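Local coordinates for protein DNA helicase uvsW (Enterobacteria phage T4, PDB 1RIF) that couples ATP hydrolysis to unwinding duplex DNA in the 3'-5' direction, driving branch migration in recombination-dependent repair and the reorganization of stalled replication forks during phage DNA synthesis, at residues Phe10-Ile15 and Leu59-Leu64; His185-Lys190 and Asp204-Val209; Ser244-Leu249 and Val273-Glu278. The protein carries 1 engineered substitution. All coordinates share one frame; numbering follows the deposited sequence.

Interaction 1 (Phe10-Ile15 and Leu59-Leu64)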
ATOM      1  N   PHE A  10       6.013   9.989  -0.130  1.00 25.59           N
ATOM      2  CA  PHE A  10       4.921   9.119   0.284  1.00 24.51           C
ATOM      3  C   PHE A  10       5.259   7.749   0.843  1.00 23.65           C
ATOM      4  O   PHE A  10       4.366   6.923   1.026  1.00 22.96           O
ATOM      5  CB  PHE A  10       3.909   8.982  -0.856  1.00 22.99           C
ATOM      6  CG  PHE A  10       3.150  10.242  -1.123  1.00 19.58           C
ATOM      7  CD1 PHE A  10       3.519  11.087  -2.158  1.00 20.17           C
ATOM      8  CD2 PHE A  10       2.107  10.622  -0.284  1.00 20.77           C
ATOM      9  CE1 PHE A  10       2.863  12.297  -2.354  1.00 20.99           C
ATOM     10  CE2 PHE A  10       1.441  11.834  -0.468  1.00 20.64           C
ATOM     11  CZ  PHE A  10       1.821  12.672  -1.506  1.00 20.03           C
ATOM     12  N   SER A  11       6.535   7.501   1.124  1.00 23.26           N
ATOM     13  CA  SER A  11       6.918   6.222   1.704  1.00 22.53           C
ATOM     14  C   SER A  11       7.143   6.392   3.209  1.00 23.09           C
ATOM     15  O   SER A  11       6.776   5.516   3.998  1.00 22.95           O
ATOM     16  CB  SER A  11       8.183   5.668   1.029  1.00 22.66           C
ATOM     17  OG  SER A  11       9.343   6.413   1.364  1.00 24.55           O
ATOM     18  N   HIS A  12       7.702   7.537   3.606  1.00 23.68           N
ATOM     19  CA  HIS A  12       7.999   7.817   5.016  1.00 23.08           C
ATOM     20  C   HIS A  12       7.780   9.262   5.431  1.00 23.92           C
ATOM     21  O   HIS A  12       7.599  10.143   4.604  1.00 25.49           O
ATOM     22  CB  HIS A  12       9.469   7.510   5.340  1.00 22.49           C
ATOM     23  CG  HIS A  12       9.865   6.083   5.132  1.00 21.16           C
ATOM     24  ND1 HIS A  12      10.088   5.544   3.883  1.00 19.86           N
ATOM     25  CD2 HIS A  12      10.090   5.086   6.019  1.00 19.11           C
ATOM     26  CE1 HIS A  12      10.436   4.276   4.010  1.00 20.54           C
ATOM     27  NE2 HIS A  12      10.445   3.974   5.296  1.00 20.12           N
ATOM     28  N   VAL A  13       7.809   9.490   6.738  1.00 24.47           N
ATOM     29  CA  VAL A  13       7.710  10.833   7.295  1.00 25.14           C
ATOM     30  C   VAL A  13       9.001  10.963   8.097  1.00 26.75           C
ATOM     31  O   VAL A  13       9.589   9.951   8.479  1.00 26.38           O
ATOM     32  CB  VAL A  13       6.498  11.009   8.241  1.00 24.23           C
ATOM     33  CG1 VAL A  13       5.213  11.050   7.431  1.00 24.19           C
ATOM     34  CG2 VAL A  13       6.458   9.888   9.267  1.00 22.81           C
ATOM     35  N   ARG A  14       9.460  12.187   8.332  1.00 27.20           N
ATOM     36  CA  ARG A  14      10.686  12.385   9.094  1.00 26.96           C
ATOM     37  C   ARG A  14      10.349  12.937  10.457  1.00 26.62           C
ATOM     38  O   ARG A  14       9.526  13.839  10.578  1.00 27.24           O
ATOM     39  CB  ARG A  14      11.626  13.358   8.382  1.00 28.70           C
ATOM     40  CG  ARG A  14      12.962  13.491   9.086  1.00 31.43           C
ATOM     41  CD  ARG A  14      13.870  14.517   8.441  1.00 33.65           C
ATOM     42  NE  ARG A  14      13.523  15.887   8.811  1.00 35.34           N
ATOM     43  CZ  ARG A  14      12.892  16.742   8.013  1.00 36.98           C
ATOM     44  NH1 ARG A  14      12.528  16.370   6.789  1.00 38.80           N
ATOM     45  NH2 ARG A  14      12.639  17.976   8.433  1.00 36.88           N
ATOM     46  N   ILE A  15      10.990  12.404  11.487  1.00 27.25           N
ATOM     47  CA  ILE A  15      10.735  12.867  12.844  1.00 27.44           C
ATOM     48  C   ILE A  15      11.893  13.667  13.438  1.00 29.12           C
ATOM     49  O   ILE A  15      13.047  13.251  13.375  1.00 29.72           O
ATOM     50  CB  ILE A  15      10.428  11.691  13.778  1.00 26.13           C
ATOM     51  CG1 ILE A  15       9.328  10.816  13.165  1.00 25.62           C
ATOM     52  CG2 ILE A  15      10.005  12.223  15.148  1.00 26.64           C
ATOM     53  CD1 ILE A  15       8.944   9.616  14.004  1.00 23.47           C
ATOM     54  N   LEU A  59      13.452   8.371   9.853  1.00 22.95           N
ATOM     55  CA  LEU A  59      12.389   8.207   8.870  1.00 22.37           C
ATOM     56  C   LEU A  59      11.489   7.075   9.335  1.00 23.62           C
ATOM     57  O   LEU A  59      11.968   6.025   9.757  1.00 25.54           O
ATOM     58  CB  LEU A  59      12.963   7.865   7.498  1.00 20.86           C
ATOM     59  CG  LEU A  59      13.800   8.942   6.812  1.00 21.19           C
ATOM     60  CD1 LEU A  59      14.311   8.422   5.486  1.00 21.19           C
ATOM     61  CD2 LEU A  59      12.966  10.191   6.600  1.00 23.16           C
ATOM     62  N   LEU A  60      10.182   7.294   9.258  1.00 23.32           N
ATOM     63  CA  LEU A  60       9.206   6.297   9.678  1.00 23.39           C
ATOM     64  C   LEU A  60       8.227   6.002   8.540  1.00 24.08           C
ATOM     65  O   LEU A  60       7.745   6.922   7.874  1.00 24.07           O
ATOM     66  CB  LEU A  60       8.432   6.820  10.881  1.00 21.21           C
ATOM     67  CG  LEU A  60       7.339   5.904  11.417  1.00 19.90           C
ATOM     68  CD1 LEU A  60       7.942   4.896  12.376  1.00 18.53           C
ATOM     69  CD2 LEU A  60       6.287   6.739  12.110  1.00 18.07           C
ATOM     70  N   PRO A  61       7.931   4.719   8.283  1.00 24.32           N
ATOM     71  CA  PRO A  61       6.983   4.498   7.189  1.00 24.14           C
ATOM     72  C   PRO A  61       5.695   5.309   7.399  1.00 23.48           C
ATOM     73  O   PRO A  61       5.125   5.333   8.495  1.00 20.92           O
ATOM     74  CB  PRO A  61       6.777   2.974   7.190  1.00 23.34           C
ATOM     75  CG  PRO A  61       7.391   2.494   8.469  1.00 25.13           C
ATOM     76  CD  PRO A  61       8.504   3.450   8.752  1.00 24.03           C
ATOM     77  N   PHE A  62       5.277   5.993   6.334  1.00 22.37           N
ATOM     78  CA  PHE A  62       4.099   6.860   6.330  1.00 20.79           C
ATOM     79  C   PHE A  62       2.893   6.281   7.064  1.00 20.68           C
ATOM     80  O   PHE A  62       2.335   6.919   7.957  1.00 21.33           O
ATOM     81  CB  PHE A  62       3.715   7.171   4.882  1.00 20.89           C
ATOM     82  CG  PHE A  62       2.947   8.448   4.705  1.00 19.19           C
ATOM     83  CD1 PHE A  62       3.485   9.491   3.962  1.00 20.91           C
ATOM     84  CD2 PHE A  62       1.674   8.597   5.239  1.00 22.00           C
ATOM     85  CE1 PHE A  62       2.762  10.666   3.749  1.00 19.57           C
ATOM     86  CE2 PHE A  62       0.937   9.771   5.032  1.00 20.07           C
ATOM     87  CZ  PHE A  62       1.485  10.803   4.285  1.00 19.20           C
ATOM     88  N   GLY A  63       2.505   5.065   6.685  1.00 20.53           N
ATOM     89  CA  GLY A  63       1.360   4.410   7.291  1.00 19.28           C
ATOM     90  C   GLY A  63       1.287   4.344   8.804  1.00 20.43           C
ATOM     91  O   GLY A  63       0.207   4.134   9.348  1.00 19.48           O
ATOM     92  N   LEU A  64       2.415   4.530   9.489  1.00 21.59           N
ATOM     93  CA  LEU A  64       2.455   4.456  10.953  1.00 21.49           C
ATOM     94  C   LEU A  64       2.346   5.790  11.704  1.00 22.76           C
ATOM     95  O   LEU A  64       2.412   5.824  12.936  1.00 22.57           O
ATOM     96  CB  LEU A  64       3.735   3.730  11.388  1.00 20.46           C
ATOM     97  CG  LEU A  64       3.791   2.217  11.161  1.00 18.28           C
ATOM     98  CD1 LEU A  64       5.227   1.735  11.216  1.00 16.29           C
ATOM     99  CD2 LEU A  64       2.935   1.520  12.209  1.00 15.55           C
TER

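Interaction 2 (His185-Lys190 and Asp204-Val209)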
ATOM      1  N   HIS A 185      -6.643  -3.907 -22.765  1.00 21.44           N
ATOM      2  CA  HIS A 185      -5.361  -4.592 -22.567  1.00 21.46           C
ATOM      3  C   HIS A 185      -4.124  -3.762 -22.860  1.00 21.58           C
ATOM      4  O   HIS A 185      -3.107  -3.897 -22.168  1.00 21.06           O
ATOM      5  CB  HIS A 185      -5.308  -5.895 -23.364  1.00 23.21           C
ATOM      6  CG  HIS A 185      -5.870  -7.062 -22.614  1.00 27.86           C
ATOM      7  ND1 HIS A 185      -7.071  -7.655 -22.945  1.00 27.67           N
ATOM      8  CD2 HIS A 185      -5.429  -7.697 -21.502  1.00 26.85           C
ATOM      9  CE1 HIS A 185      -7.345  -8.605 -22.069  1.00 28.65           C
ATOM     10  NE2 HIS A 185      -6.366  -8.649 -21.182  1.00 28.74           N
ATOM     11  N   ALA A 186      -4.202  -2.900 -23.871  1.00 19.90           N
ATOM     12  CA  ALA A 186      -3.066  -2.056 -24.218  1.00 18.77           C
ATOM     13  C   ALA A 186      -2.688  -1.161 -23.034  1.00 18.03           C
ATOM     14  O   ALA A 186      -1.578  -0.630 -22.973  1.00 18.83           O
ATOM     15  CB  ALA A 186      -3.402  -1.206 -25.440  1.00 16.35           C
ATOM     16  N   MET A 187      -3.615  -1.013 -22.093  1.00 18.07           N
ATOM     17  CA  MET A 187      -3.412  -0.189 -20.899  1.00 19.26           C
ATOM     18  C   MET A 187      -2.837  -0.964 -19.692  1.00 19.09           C
ATOM     19  O   MET A 187      -2.503  -0.375 -18.661  1.00 17.14           O
ATOM     20  CB  MET A 187      -4.751   0.428 -20.474  1.00 20.70           C
ATOM     21  CG  MET A 187      -5.457   1.263 -21.531  1.00 18.55           C
ATOM     22  SD  MET A 187      -7.134   1.703 -20.989  1.00 20.31           S
ATOM     23  CE  MET A 187      -6.796   2.958 -19.745  1.00 16.34           C
ATOM     24  N   ILE A 188      -2.725  -2.283 -19.816  1.00 20.28           N
ATOM     25  CA  ILE A 188      -2.238  -3.096 -18.709  1.00 18.85           C
ATOM     26  C   ILE A 188      -1.045  -3.975 -19.080  1.00 20.68           C
ATOM     27  O   ILE A 188      -1.155  -4.890 -19.901  1.00 20.51           O
ATOM     28  CB  ILE A 188      -3.378  -3.978 -18.175  1.00 18.55           C
ATOM     29  CG1 ILE A 188      -4.569  -3.092 -17.791  1.00 16.85           C
ATOM     30  CG2 ILE A 188      -2.893  -4.809 -16.992  1.00 18.95           C
ATOM     31  CD1 ILE A 188      -5.851  -3.855 -17.526  1.00 14.99           C
ATOM     32  N   LYS A 189       0.100  -3.678 -18.470  1.00 20.89           N
ATOM     33  CA  LYS A 189       1.326  -4.431 -18.713  1.00 20.12           C
ATOM     34  C   LYS A 189       1.532  -5.476 -17.625  1.00 19.96           C
ATOM     35  O   LYS A 189       1.569  -5.146 -16.442  1.00 19.16           O
ATOM     36  CB  LYS A 189       2.536  -3.491 -18.727  1.00 21.38           C
ATOM     37  CG  LYS A 189       3.861  -4.206 -18.916  1.00 22.60           C
ATOM     38  CD  LYS A 189       5.044  -3.298 -18.648  1.00 25.52           C
ATOM     39  CE  LYS A 189       6.350  -4.059 -18.868  1.00 28.30           C
ATOM     40  NZ  LYS A 189       7.535  -3.391 -18.234  1.00 32.90           N
ATOM     41  N   LYS A 190       1.652  -6.737 -18.013  1.00 20.14           N
ATOM     42  CA  LYS A 190       1.886  -7.783 -17.025  1.00 22.99           C
ATOM     43  C   LYS A 190       3.386  -8.055 -17.016  1.00 23.15           C
ATOM     44  O   LYS A 190       3.979  -8.272 -18.067  1.00 22.15           O
ATOM     45  CB  LYS A 190       1.110  -9.053 -17.389  1.00 22.53           C
ATOM     46  CG  LYS A 190      -0.398  -8.854 -17.461  1.00 24.71           C
ATOM     47  CD  LYS A 190      -1.141 -10.166 -17.625  1.00 26.76           C
ATOM     48  CE  LYS A 190      -0.794 -10.860 -18.931  1.00 28.93           C
ATOM     49  NZ  LYS A 190      -1.211 -10.074 -20.124  1.00 33.30           N
ATOM     50  N   ASP A 204       4.274   2.050 -21.777  1.00 34.42           N
ATOM     51  CA  ASP A 204       3.485   3.275 -21.732  1.00 31.95           C
ATOM     52  C   ASP A 204       2.170   2.988 -21.019  1.00 30.85           C
ATOM     53  O   ASP A 204       1.378   3.894 -20.770  1.00 32.61           O
ATOM     54  CB  ASP A 204       3.208   3.784 -23.152  1.00 33.19           C
ATOM     55  CG  ASP A 204       2.455   2.774 -24.006  1.00 33.43           C
ATOM     56  OD1 ASP A 204       2.839   1.580 -24.006  1.00 33.03           O
ATOM     57  OD2 ASP A 204       1.488   3.179 -24.687  1.00 31.90           O
ATOM     58  N   ALA A 205       1.949   1.717 -20.687  1.00 27.69           N
ATOM     59  CA  ALA A 205       0.728   1.294 -20.006  1.00 23.37           C
ATOM     60  C   ALA A 205       0.683   1.832 -18.586  1.00 20.02           C
ATOM     61  O   ALA A 205       1.635   1.665 -17.824  1.00 20.29           O
ATOM     62  CB  ALA A 205       0.639  -0.230 -19.987  1.00 20.48           C
ATOM     63  N   PRO A 206      -0.424   2.504 -18.218  1.00 18.96           N
ATOM     64  CA  PRO A 206      -0.604   3.073 -16.872  1.00 17.55           C
ATOM     65  C   PRO A 206      -0.714   2.022 -15.751  1.00 16.71           C
ATOM     66  O   PRO A 206      -0.350   2.289 -14.609  1.00 16.86           O
ATOM     67  CB  PRO A 206      -1.880   3.905 -17.019  1.00 16.19           C
ATOM     68  CG  PRO A 206      -2.646   3.155 -18.073  1.00 16.32           C
ATOM     69  CD  PRO A 206      -1.562   2.861 -19.086  1.00 16.96           C
ATOM     70  N   VAL A 207      -1.216   0.832 -16.076  1.00 16.24           N
ATOM     71  CA  VAL A 207      -1.346  -0.225 -15.081  1.00 15.83           C
ATOM     72  C   VAL A 207      -0.297  -1.320 -15.266  1.00 17.02           C
ATOM     73  O   VAL A 207      -0.133  -1.860 -16.368  1.00 17.32           O
ATOM     74  CB  VAL A 207      -2.740  -0.906 -15.119  1.00 14.12           C
ATOM     75  CG1 VAL A 207      -2.838  -1.930 -13.995  1.00 12.18           C
ATOM     76  CG2 VAL A 207      -3.844   0.132 -14.987  1.00 14.24           C
ATOM     77  N   VAL A 208       0.405  -1.633 -14.176  1.00 16.26           N
ATOM     78  CA  VAL A 208       1.429  -2.676 -14.166  1.00 17.58           C
ATOM     79  C   VAL A 208       1.040  -3.746 -13.137  1.00 17.13           C
ATOM     80  O   VAL A 208       0.789  -3.439 -11.977  1.00 17.11           O
ATOM     81  CB  VAL A 208       2.822  -2.102 -13.811  1.00 17.04           C
ATOM     82  CG1 VAL A 208       3.857  -3.208 -13.829  1.00 16.59           C
ATOM     83  CG2 VAL A 208       3.207  -1.006 -14.815  1.00 16.78           C
ATOM     84  N   VAL A 209       0.986  -5.001 -13.570  1.00 16.58           N
ATOM     85  CA  VAL A 209       0.598  -6.083 -12.679  1.00 17.89           C
ATOM     86  C   VAL A 209       1.649  -7.180 -12.562  1.00 16.44           C
ATOM     87  O   VAL A 209       2.143  -7.698 -13.566  1.00 16.83           O
ATOM     88  CB  VAL A 209      -0.723  -6.723 -13.148  1.00 19.21           C
ATOM     89  CG1 VAL A 209      -1.150  -7.817 -12.171  1.00 18.22           C
ATOM     90  CG2 VAL A 209      -1.810  -5.643 -13.275  1.00 18.10           C
TER

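Interaction 3 (Ser244-Leu249 and Val273-Glu278)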
ATOM      1  N   SER A 244      11.896  -4.108   1.296  1.00 25.01           N
ATOM      2  CA  SER A 244      12.697  -4.083   0.078  1.00 23.92           C
ATOM      3  C   SER A 244      12.261  -3.034  -0.962  1.00 23.56           C
ATOM      4  O   SER A 244      13.106  -2.469  -1.653  1.00 23.13           O
ATOM      5  CB  SER A 244      12.697  -5.474  -0.565  1.00 23.80           C
ATOM      6  OG  SER A 244      13.601  -5.531  -1.644  1.00 25.49           O
ATOM      7  N   ILE A 245      10.961  -2.764  -1.067  1.00 21.88           N
ATOM      8  CA  ILE A 245      10.466  -1.796  -2.053  1.00 21.72           C
ATOM      9  C   ILE A 245       9.788  -0.549  -1.492  1.00 21.86           C
ATOM     10  O   ILE A 245       9.479   0.370  -2.250  1.00 22.62           O
ATOM     11  CB  ILE A 245       9.426  -2.428  -3.024  1.00 21.16           C
ATOM     12  CG1 ILE A 245       8.137  -2.757  -2.264  1.00 20.81           C
ATOM     13  CG2 ILE A 245       9.993  -3.683  -3.673  1.00 23.38           C
ATOM     14  CD1 ILE A 245       6.933  -3.043  -3.162  1.00 19.48           C
ATOM     15  N   ILE A 246       9.551  -0.508  -0.186  1.00 20.61           N
ATOM     16  CA  ILE A 246       8.860   0.624   0.420  1.00 20.80           C
ATOM     17  C   ILE A 246       9.474   2.005   0.153  1.00 22.19           C
ATOM     18  O   ILE A 246       8.754   2.955  -0.158  1.00 22.48           O
ATOM     19  CB  ILE A 246       8.691   0.405   1.947  1.00 18.17           C
ATOM     20  CG1 ILE A 246       7.743   1.462   2.522  1.00 17.07           C
ATOM     21  CG2 ILE A 246      10.058   0.418   2.634  1.00 18.84           C
ATOM     22  CD1 ILE A 246       7.290   1.181   3.953  1.00 13.68           C
ATOM     23  N   SER A 247      10.792   2.120   0.261  1.00 22.15           N
ATOM     24  CA  SER A 247      11.463   3.394   0.024  1.00 24.16           C
ATOM     25  C   SER A 247      11.393   3.807  -1.444  1.00 25.18           C
ATOM     26  O   SER A 247      11.408   4.997  -1.760  1.00 26.15           O
ATOM     27  CB  SER A 247      12.928   3.311   0.457  1.00 25.38           C
ATOM     28  OG  SER A 247      13.034   3.095   1.850  1.00 28.59           O
ATOM     29  N   GLY A 248      11.318   2.822  -2.337  1.00 25.36           N
ATOM     30  CA  GLY A 248      11.242   3.111  -3.759  1.00 22.29           C
ATOM     31  C   GLY A 248       9.951   3.791  -4.187  1.00 21.59           C
ATOM     32  O   GLY A 248       9.930   4.528  -5.174  1.00 21.22           O
ATOM     33  N   LEU A 249       8.871   3.542  -3.455  1.00 19.92           N
ATOM     34  CA  LEU A 249       7.574   4.137  -3.772  1.00 19.90           C
ATOM     35  C   LEU A 249       7.471   5.498  -3.094  1.00 21.02           C
ATOM     36  O   LEU A 249       6.610   5.717  -2.240  1.00 19.86           O
ATOM     37  CB  LEU A 249       6.447   3.226  -3.273  1.00 18.82           C
ATOM     38  CG  LEU A 249       6.319   1.856  -3.941  1.00 18.04           C
ATOM     39  CD1 LEU A 249       5.477   0.939  -3.070  1.00 16.70           C
ATOM     40  CD2 LEU A 249       5.706   2.015  -5.326  1.00 16.44           C
ATOM     41  N   VAL A 273       0.957  -2.005   8.320  1.00 20.10           N
ATOM     42  CA  VAL A 273       0.236  -0.736   8.390  1.00 19.66           C
ATOM     43  C   VAL A 273       1.207   0.372   7.984  1.00 19.08           C
ATOM     44  O   VAL A 273       0.802   1.427   7.504  1.00 18.05           O
ATOM     45  CB  VAL A 273      -0.330  -0.455   9.808  1.00 20.60           C
ATOM     46  CG1 VAL A 273      -1.059  -1.683  10.324  1.00 21.91           C
ATOM     47  CG2 VAL A 273       0.767  -0.062  10.745  1.00 23.02           C
ATOM     48  N   GLY A 274       2.500   0.113   8.171  1.00 18.75           N
ATOM     49  CA  GLY A 274       3.509   1.083   7.782  1.00 18.51           C
ATOM     50  C   GLY A 274       3.595   1.143   6.264  1.00 19.07           C
ATOM     51  O   GLY A 274       3.919   2.174   5.689  1.00 19.41           O
ATOM     52  N   MET A 275       3.288   0.025   5.612  1.00 20.50           N
ATOM     53  CA  MET A 275       3.330  -0.059   4.159  1.00 20.79           C
ATOM     54  C   MET A 275       1.981   0.233   3.500  1.00 21.50           C
ATOM     55  O   MET A 275       1.938   0.805   2.415  1.00 22.32           O
ATOM     56  CB  MET A 275       3.802  -1.451   3.728  1.00 21.23           C
ATOM     57  CG  MET A 275       3.728  -1.718   2.221  1.00 23.84           C
ATOM     58  SD  MET A 275       4.824  -0.665   1.235  1.00 28.16           S
ATOM     59  CE  MET A 275       5.327  -1.786  -0.060  1.00 28.14           C
ATOM     60  N   PHE A 276       0.887  -0.143   4.160  1.00 21.90           N
ATOM     61  CA  PHE A 276      -0.448   0.036   3.594  1.00 23.18           C
ATOM     62  C   PHE A 276      -1.447   0.978   4.276  1.00 23.41           C
ATOM     63  O   PHE A 276      -2.514   1.232   3.721  1.00 26.49           O
ATOM     64  CB  PHE A 276      -1.121  -1.334   3.454  1.00 21.90           C
ATOM     65  CG  PHE A 276      -0.416  -2.264   2.515  1.00 21.25           C
ATOM     66  CD1 PHE A 276       0.293  -3.356   3.003  1.00 19.52           C
ATOM     67  CD2 PHE A 276      -0.441  -2.032   1.140  1.00 19.28           C
ATOM     68  CE1 PHE A 276       0.975  -4.204   2.140  1.00 20.02           C
ATOM     69  CE2 PHE A 276       0.236  -2.871   0.268  1.00 19.24           C
ATOM     70  CZ  PHE A 276       0.949  -3.961   0.766  1.00 20.16           C
ATOM     71  N   GLY A 277      -1.133   1.479   5.464  1.00 24.11           N
ATOM     72  CA  GLY A 277      -2.063   2.362   6.151  1.00 22.75           C
ATOM     73  C   GLY A 277      -2.928   1.646   7.178  1.00 23.41           C
ATOM     74  O   GLY A 277      -2.861   0.423   7.332  1.00 22.61           O
ATOM     75  N   GLU A 278      -3.755   2.407   7.886  1.00 25.39           N
ATOM     76  CA  GLU A 278      -4.630   1.825   8.897  1.00 29.70           C
ATOM     77  C   GLU A 278      -5.632   0.839   8.320  1.00 29.25           C
ATOM     78  O   GLU A 278      -5.998   0.916   7.146  1.00 29.08           O
ATOM     79  CB  GLU A 278      -5.379   2.919   9.658  1.00 31.23           C
ATOM     80  CG  GLU A 278      -4.647   3.388  10.893  1.00 37.91           C
ATOM     81  CD  GLU A 278      -4.252   4.842  10.813  1.00 41.29           C
ATOM     82  OE1 GLU A 278      -5.160   5.691  10.680  1.00 43.11           O
ATOM     83  OE2 GLU A 278      -3.036   5.136  10.886  1.00 45.04           O
TER

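Interaction 1 (Phe10-Ile15 and Leu59-Leu64)
Phe-62 carries its CG anti to the backbone N (chi1 -155°), whereas in Phe-10 CG stands anti to the carbonyl carbon (chi1 -69°); the two side chains consequently lie side by side, pointing the same way, with CD2 of Phe-10 4.1 Å from CE1 of Phe-62. They flank one end of an antiparallel strand pair, 12-16 with 59-61, in the four-stranded mixed sheet of the UvsW N-terminal region, where 59-61 is an outermost strand. Val-13 and Leu-60 form the hydrogen-bonded pair: Val-13 N donates to Leu-60 O, and Leu-60 N returns a bond to Val-13 O that arrives nearly along the C=O axis. The neighbouring pairs, His-12 with Pro-61 and Arg-14 with Leu-59, are non-hydrogen-bonded. Past the proline, Phe-62 N reaches Ser-11 O at 2.8 Å, almost straight (172°) but from above the carbonyl plane, as the chain leaves the strand for a 3-10 turn.

Val-13 and Leu-60 share a sheet face, their side chains pointing the same way, with Val-13 CG2 4.0 Å from Leu-60 CB. Val-13 CG1 sits over one face of the Phe-62 ring, 4.2 Å above its plane and displaced toward the rim; Arg-130 makes a cation-pi contact with the same ring. Ile-15 CD1 adds a further touch on Leu-60 CB, and Ile-68 of helix 68-74 packs on both residues. Leu-59 and Arg-14 lie on the other sheet face, Leu-59 CD2 resting against Arg-14 CB while Arg-14 NE forms a salt bridge with Asp-16. The His-12 imidazole is held by one bond, ND1 donating in the ring plane to Ser-11 OG at 2.8 Å, while its CD2 packs tightly, 3.1 Å from Pro-61 N.

Interaction 2 (His185-Lys190 and Asp204-Val209)
Val-207 O is gripped by two hydrogens from the neighbouring strand: Lys-189 N-H bonds it at 2.8 Å, nearly straight (163°) and close to the C=O axis, and the CA-H of Ile-188 adds a weaker contact, with Ile-188 CA 3.4 Å from Val-207 O. Lys-189 O is held in the same way, by Val-209 N at 2.9 Å and by the CA-H of Val-208. A third bond, Val-207 N to Met-187 O at 3.1 Å, opens the pairing where a short 3-10 turn gives way to strand. Met-187 O also has carbon neighbours packed close: Ala-205 CB and Pro-206 CD each approach it to 3.4 Å.

This alternation of donors and acceptors is that of parallel strands, here 188-190 and 207-210 in the seven-stranded parallel sheet of the RecA-like ATP-binding domain, in this N-terminal part of an SF2 helicase. Strand 188-190 is an outermost strand, and the chain between the two strands returns to the starting end of the sheet without forming a helix. Strand 207-210 is next to 159-163, whose Ile-160 and Ile-162 bond the backbone of Val-208.

On the face bearing Ile-188, Val-207 and Val-209, the side chains point the same way. Ile-188, its CG1 anti to the carbonyl carbon (chi1 -55°), puts CG1 3.9 Å from Val-207 CB, while its CG2 meets Val-209 CG2 at 4.0 Å; Phe-177 of helix 167-180 packs on Ile-188. The opposite face carries Lys-189 and Val-208. Only the root of that lysine takes part, CB lying 4.0 Å from Ala-205 CB; CG anti to the backbone N (chi1 178°) starts an extended chain whose NZ leads away to hydrogen-bond Asn-203 OD1.

Interaction 3 (Ser244-Leu249 and Val273-Glu278)
Met-275 begins at a CB that makes no close approach of its own to segment 244-249; it is the remainder of the chain that crosses. CG, anti to the backbone N (chi1 173°), lies 3.7 Å above the ring of Phe-276, over its centre, so the methylene of the chain rests on the face of the next residue's ring. A bend at chi2 (64°) then carries SD across to Ile-246, where it meets CG1 at 3.8 Å and CB at 4.1 Å. Ile-246 has CG1 anti to its own backbone N, and the two side chains slide past each other in opposite directions. The last torsion, chi3 at 144°, is not well staggered; it delivers the methyl CE to Ile-245, 3.7 Å from CG1 and equally near CD1, with Leu-249 CD1 at 4.1 Å. The side chains of Ile-245 and Leu-249 both cross the methionine at about a right angle.

The contact joins helix 239-245 and the residues that follow it, a little beyond the predicted DEAH box in sequence, to the last turn of helix 269-276, which leads into strand 278-280 of the parallel sheet in the RecA-like ATP-binding domain. Met-229, on strand 226-232, backs both Met-275 and Leu-249, and Phe-223 and Trp-212 pack on Ile-245. No hydrogen bond passes between the segments; the join is apolar and buried. Ile-246 also extends CD1 beyond the sulfur to 3.9 Å from Gly-274 O.

How the interactions relate
Interactions 1 and 3 are immediate neighbours, their centres about 9 Å apart, and together they join the N-terminal sheet to the ATP-binding domain: Ser-11 CB packs on Ile-246 O, Pro-61 CB on Gly-274 O, and Leu-64 on Val-273. Interaction 2 shares that domain with interaction 3 but stands across the chain's centre from interaction 1, their centres about 29 Å apart. Chemistry follows place. Interactions 1 and 2 are backbone-bonded strand pairs involving outer strands, one antiparallel and one parallel, both mostly buried, with partly exposed residues and, in interaction 2, the exposed Ala-186. Interaction 3, nearest the chain's centre, is wholly buried, and van der Waals contact alone, centred on one methionine, joins its two segments.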